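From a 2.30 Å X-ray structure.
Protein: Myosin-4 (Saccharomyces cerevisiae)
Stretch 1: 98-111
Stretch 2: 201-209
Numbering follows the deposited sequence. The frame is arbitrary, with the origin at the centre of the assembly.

Stretch 1 98-111: MLGGIFWLSNLSRL
Stretch 2 201-209: VLCKFQVVD

Stretch 1 enters as a helix already under way at Met-98, with phi/psi near -60/-50, and closes in a type I turn from Leu-108 to Leu-111. Stretch 2 begins with the end of another helix, 201-204, which Phe-205 is the first residue to leave (phi/psi -82/17). Gln-206 then takes a left-handed conformation (56/40), Val-207 and Val-208 are extended (-70/137 and -60/151), and Val-208 is the N-cap of the next helix. Both chains advance in the same direction through the contact: Leu-99 CA lies 6.9 Å from Val-201 CA, Ile-102 CA 6.8 Å from Leu-202 CA, Phe-103 CA 5.7 Å from Phe-205 CA and Ser-106 CA 5.1 Å from Val-207 CA. The backbones thus draw together toward Ser-106, and the contact, which buries 559 Å² in all, passes from apolar packing to hydrogen bonding.

Met-98 starts sideways, but its t,t chain, with chi3 near 108°, brings CE to 3.3 Å from Val-201 CG2. Leu-99 (m,t) also leaves its helix sideways and reaches in by its end: CD2 lies 3.6 Å from Val-201 CG1 and 3.5 Å from Phe-205 CE2, oblique to that ring. Gly-100 and Gly-101 make no contact with stretch 2.

Ile-102 points toward stretch 2 and is buried. Its m,t rotamer puts CD1 3.5 Å from Val-201 CG1 and 3.6 Å from Leu-202 CD1. Ile-102 CG2 lies 4.0 Å from Phe-205 CD2, at the ring edge, and 3.8 Å from Val-207 CG1, and it also packs 3.8 Å from Leu-202 CD1. One beta-branched residue therefore spans the helix end and the loop.

Phe-103, chi1 t and chi2 75°, sets its CB over the face of Phe-205, 4.3 Å from the ring centroid and 14° off the normal. Its own ring turns an edge to that same face, with centroids 5.7 Å apart and planes at 75°. Phe-205, chi1 m and chi2 -41°, points toward stretch 1 and gives up 95 Å², the most of any residue here.

Trp-104 and Leu-105 make no contact. Ser-106 (chi1 t) points toward stretch 2, and its OG donates to Phe-205 O at 2.8 Å, meeting a carbonyl just where the helix gives way to loop. Its CB also packs 3.9 Å from Val-207 CG1. Asn-107 begins away from stretch 2 and turns to its own helix, ND2 donating to Phe-103 O at 3.1 Å. Ser-109 (p) points toward stretch 2 but stops short of contact, and its OG donates to Ser-106 O at 3.0 Å.

Arg-110 (m, chi2 148°, t, chi4 -85°) leaves sideways and bends in. NE donates to Ser-106 O at 3.2 Å, tying the guanidinium to its own helix, while NH2 donates to Gln-206 O at a very short 2.4 Å, with a bent N-H...O angle of 119°. That oxygen lies near the guanidinium plane; Val-208 CG1 covers one face, 4.1 Å from NH2.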

# COMPACT_ATOMS: atom_id res chain seq x y z
N MET A 98 -4.92 0.02 12.85
CA MET A 98 -3.54 -0.40 12.85
C MET A 98 -3.38 -1.79 13.39
O MET A 98 -2.95 -2.67 12.69
CB MET A 98 -2.65 0.56 13.61
CG MET A 98 -1.19 0.33 13.33
SD MET A 98 -0.01 1.55 13.84
CE MET A 98 0.72 0.69 15.16
N LEU A 99 -3.74 -1.99 14.65
CA LEU A 99 -3.55 -3.28 15.31
C LEU A 99 -4.35 -4.35 14.63
O LEU A 99 -3.83 -5.43 14.32
CB LEU A 99 -4.00 -3.22 16.77
CG LEU A 99 -3.07 -2.51 17.75
CD1 LEU A 99 -3.58 -2.72 19.18
CD2 LEU A 99 -1.70 -3.10 17.60
N GLY A 100 -5.63 -4.06 14.44
CA GLY A 100 -6.54 -5.02 13.86
C GLY A 100 -6.17 -5.44 12.44
O GLY A 100 -6.15 -6.64 12.15
N GLY A 101 -5.91 -4.46 11.59
CA GLY A 101 -5.42 -4.68 10.23
C GLY A 101 -4.22 -5.62 10.20
O GLY A 101 -4.21 -6.71 9.55
N ILE A 102 -3.24 -5.28 11.01
CA ILE A 102 -2.04 -6.08 11.07
C ILE A 102 -2.22 -7.48 11.61
O ILE A 102 -1.69 -8.41 11.05
CB ILE A 102 -0.91 -5.37 11.85
CG1 ILE A 102 -0.46 -4.12 11.07
CG2 ILE A 102 0.31 -6.25 11.94
CD1 ILE A 102 0.31 -3.04 12.02
N PHE A 103 -2.98 -7.62 12.72
CA PHE A 103 -3.24 -8.95 13.30
C PHE A 103 -3.88 -9.84 12.21
O PHE A 103 -3.39 -10.89 11.94
CB PHE A 103 -4.23 -8.80 14.47
CG PHE A 103 -4.71 -10.10 15.02
CD1 PHE A 103 -3.87 -10.87 15.82
CD2 PHE A 103 -6.01 -10.56 14.76
CE1 PHE A 103 -4.32 -12.09 16.35
CE2 PHE A 103 -6.44 -11.75 15.30
CZ PHE A 103 -5.60 -12.52 16.09
N TRP A 104 -4.96 -9.37 11.59
CA TRP A 104 -5.71 -10.18 10.62
C TRP A 104 -4.83 -10.51 9.39
O TRP A 104 -4.77 -11.65 8.91
CB TRP A 104 -7.07 -9.51 10.25
CG TRP A 104 -8.06 -9.57 11.49
CD1 TRP A 104 -8.55 -8.52 12.23
CD2 TRP A 104 -8.60 -10.76 12.10
NE1 TRP A 104 -9.38 -8.98 13.23
CE2 TRP A 104 -9.42 -10.35 13.18
CE3 TRP A 104 -8.47 -12.13 11.84
CZ2 TRP A 104 -10.11 -11.28 13.99
CZ3 TRP A 104 -9.16 -13.05 12.62
CH2 TRP A 104 -9.97 -12.62 13.70
N LEU A 105 -4.07 -9.51 8.93
CA LEU A 105 -3.33 -9.67 7.71
C LEU A 105 -2.16 -10.57 7.96
O LEU A 105 -1.83 -11.40 7.14
CB LEU A 105 -2.86 -8.36 7.12
CG LEU A 105 -4.00 -7.63 6.38
CD1 LEU A 105 -3.79 -6.16 6.21
CD2 LEU A 105 -4.39 -8.31 5.05
N SER A 106 -1.57 -10.44 9.12
CA SER A 106 -0.53 -11.37 9.47
C SER A 106 -0.99 -12.82 9.50
O SER A 106 -0.25 -13.68 9.06
CB SER A 106 0.04 -11.01 10.84
OG SER A 106 1.15 -11.88 11.00
N ASN A 107 -2.23 -13.07 9.97
CA ASN A 107 -2.84 -14.41 9.99
C ASN A 107 -3.14 -14.89 8.54
O ASN A 107 -2.77 -15.98 8.17
CB ASN A 107 -4.09 -14.44 10.91
CG ASN A 107 -3.72 -14.75 12.41
OD1 ASN A 107 -3.55 -15.91 12.79
ND2 ASN A 107 -3.59 -13.69 13.24
N LEU A 108 -3.81 -14.06 7.75
CA LEU A 108 -4.21 -14.46 6.37
C LEU A 108 -3.00 -14.67 5.50
O LEU A 108 -3.02 -15.51 4.56
CB LEU A 108 -5.09 -13.42 5.70
CG LEU A 108 -6.46 -13.22 6.32
CD1 LEU A 108 -7.22 -12.29 5.41
CD2 LEU A 108 -7.20 -14.53 6.61
N SER A 109 -1.94 -13.95 5.85
CA SER A 109 -0.76 -13.92 5.02
C SER A 109 -0.09 -15.26 4.98
O SER A 109 0.75 -15.50 4.12
CB SER A 109 0.25 -12.82 5.41
OG SER A 109 1.10 -13.31 6.45
N ARG A 110 -0.51 -16.15 5.83
CA ARG A 110 0.10 -17.48 5.91
C ARG A 110 -0.72 -18.52 5.12
O ARG A 110 -0.27 -19.62 4.97
CB ARG A 110 0.21 -17.92 7.41
CG ARG A 110 1.35 -17.20 8.19
CD ARG A 110 1.15 -16.94 9.66
NE ARG A 110 1.99 -15.78 10.12
CZ ARG A 110 3.25 -15.96 10.49
NH1 ARG A 110 3.77 -17.15 10.37
NH2 ARG A 110 3.97 -15.00 10.95
N LEU A 111 -1.93 -18.19 4.71
CA LEU A 111 -2.81 -19.15 3.94
C LEU A 111 -2.16 -19.64 2.62
O LEU A 111 -2.11 -20.81 2.36
CB LEU A 111 -4.18 -18.55 3.66
CG LEU A 111 -5.24 -18.63 4.70
CD1 LEU A 111 -6.48 -18.01 4.21
CD2 LEU A 111 -5.48 -20.13 4.94
N VAL A 201 4.51 -3.21 16.20
CA VAL A 201 3.30 -3.99 16.00
C VAL A 201 3.55 -5.04 14.89
O VAL A 201 3.33 -6.20 15.06
CB VAL A 201 2.19 -3.11 15.60
CG1 VAL A 201 0.95 -3.96 15.30
CG2 VAL A 201 1.91 -2.04 16.67
N LEU A 202 4.17 -4.61 13.78
CA LEU A 202 4.53 -5.57 12.74
C LEU A 202 5.33 -6.76 13.34
O LEU A 202 5.00 -7.95 13.10
CB LEU A 202 5.33 -4.87 11.65
CG LEU A 202 4.64 -4.38 10.38
CD1 LEU A 202 3.20 -4.43 10.37
CD2 LEU A 202 5.23 -2.97 9.99
N CYS A 203 6.37 -6.46 14.14
CA CYS A 203 7.12 -7.55 14.90
C CYS A 203 6.26 -8.24 15.96
O CYS A 203 6.33 -9.44 16.07
CB CYS A 203 8.36 -7.07 15.58
SG CYS A 203 9.56 -6.16 14.53
N LYS A 204 5.43 -7.50 16.69
CA LYS A 204 4.56 -8.07 17.73
C LYS A 204 3.69 -9.15 17.12
O LYS A 204 3.77 -10.34 17.55
CB LYS A 204 3.67 -6.97 18.38
CG LYS A 204 2.81 -7.46 19.57
N PHE A 205 2.93 -8.78 16.08
CA PHE A 205 1.99 -9.71 15.46
C PHE A 205 2.65 -10.67 14.46
O PHE A 205 1.99 -11.26 13.64
CB PHE A 205 0.77 -8.97 14.90
CG PHE A 205 -0.07 -8.34 15.94
CD1 PHE A 205 -0.35 -9.00 17.14
CD2 PHE A 205 -0.62 -7.08 15.74
CE1 PHE A 205 -1.14 -8.38 18.11
CE2 PHE A 205 -1.42 -6.49 16.73
CZ PHE A 205 -1.68 -7.14 17.90
N GLN A 206 3.96 -10.79 14.55
CA GLN A 206 4.72 -11.75 13.76
C GLN A 206 4.59 -11.70 12.19
O GLN A 206 4.63 -12.75 11.52
CB GLN A 206 4.46 -13.18 14.27
CG GLN A 206 5.14 -13.52 15.68
CD GLN A 206 4.70 -14.90 16.24
OE1 GLN A 206 5.06 -15.96 15.69
NE2 GLN A 206 3.86 -14.89 17.27
N VAL A 207 4.53 -10.50 11.58
CA VAL A 207 4.50 -10.53 10.14
C VAL A 207 5.84 -10.98 9.57
O VAL A 207 6.87 -10.58 10.05
CB VAL A 207 3.80 -9.29 9.47
CG1 VAL A 207 2.95 -8.48 10.41
CG2 VAL A 207 4.75 -8.45 8.63
N VAL A 208 5.84 -11.84 8.57
CA VAL A 208 7.09 -12.34 8.02
C VAL A 208 7.93 -11.17 7.47
O VAL A 208 7.37 -10.16 7.02
CB VAL A 208 6.89 -13.42 6.89
CG1 VAL A 208 6.06 -14.49 7.41
CG2 VAL A 208 6.19 -12.86 5.63
N ASP A 209 9.24 -11.34 7.49
CA ASP A 209 10.18 -10.33 7.06
C ASP A 209 9.91 -9.73 5.68
O ASP A 209 9.89 -8.51 5.54
CB ASP A 209 11.61 -10.86 7.07
CG ASP A 209 12.38 -10.35 8.28
OD1 ASP A 209 12.81 -9.14 8.29
OD2 ASP A 209 12.52 -11.15 9.26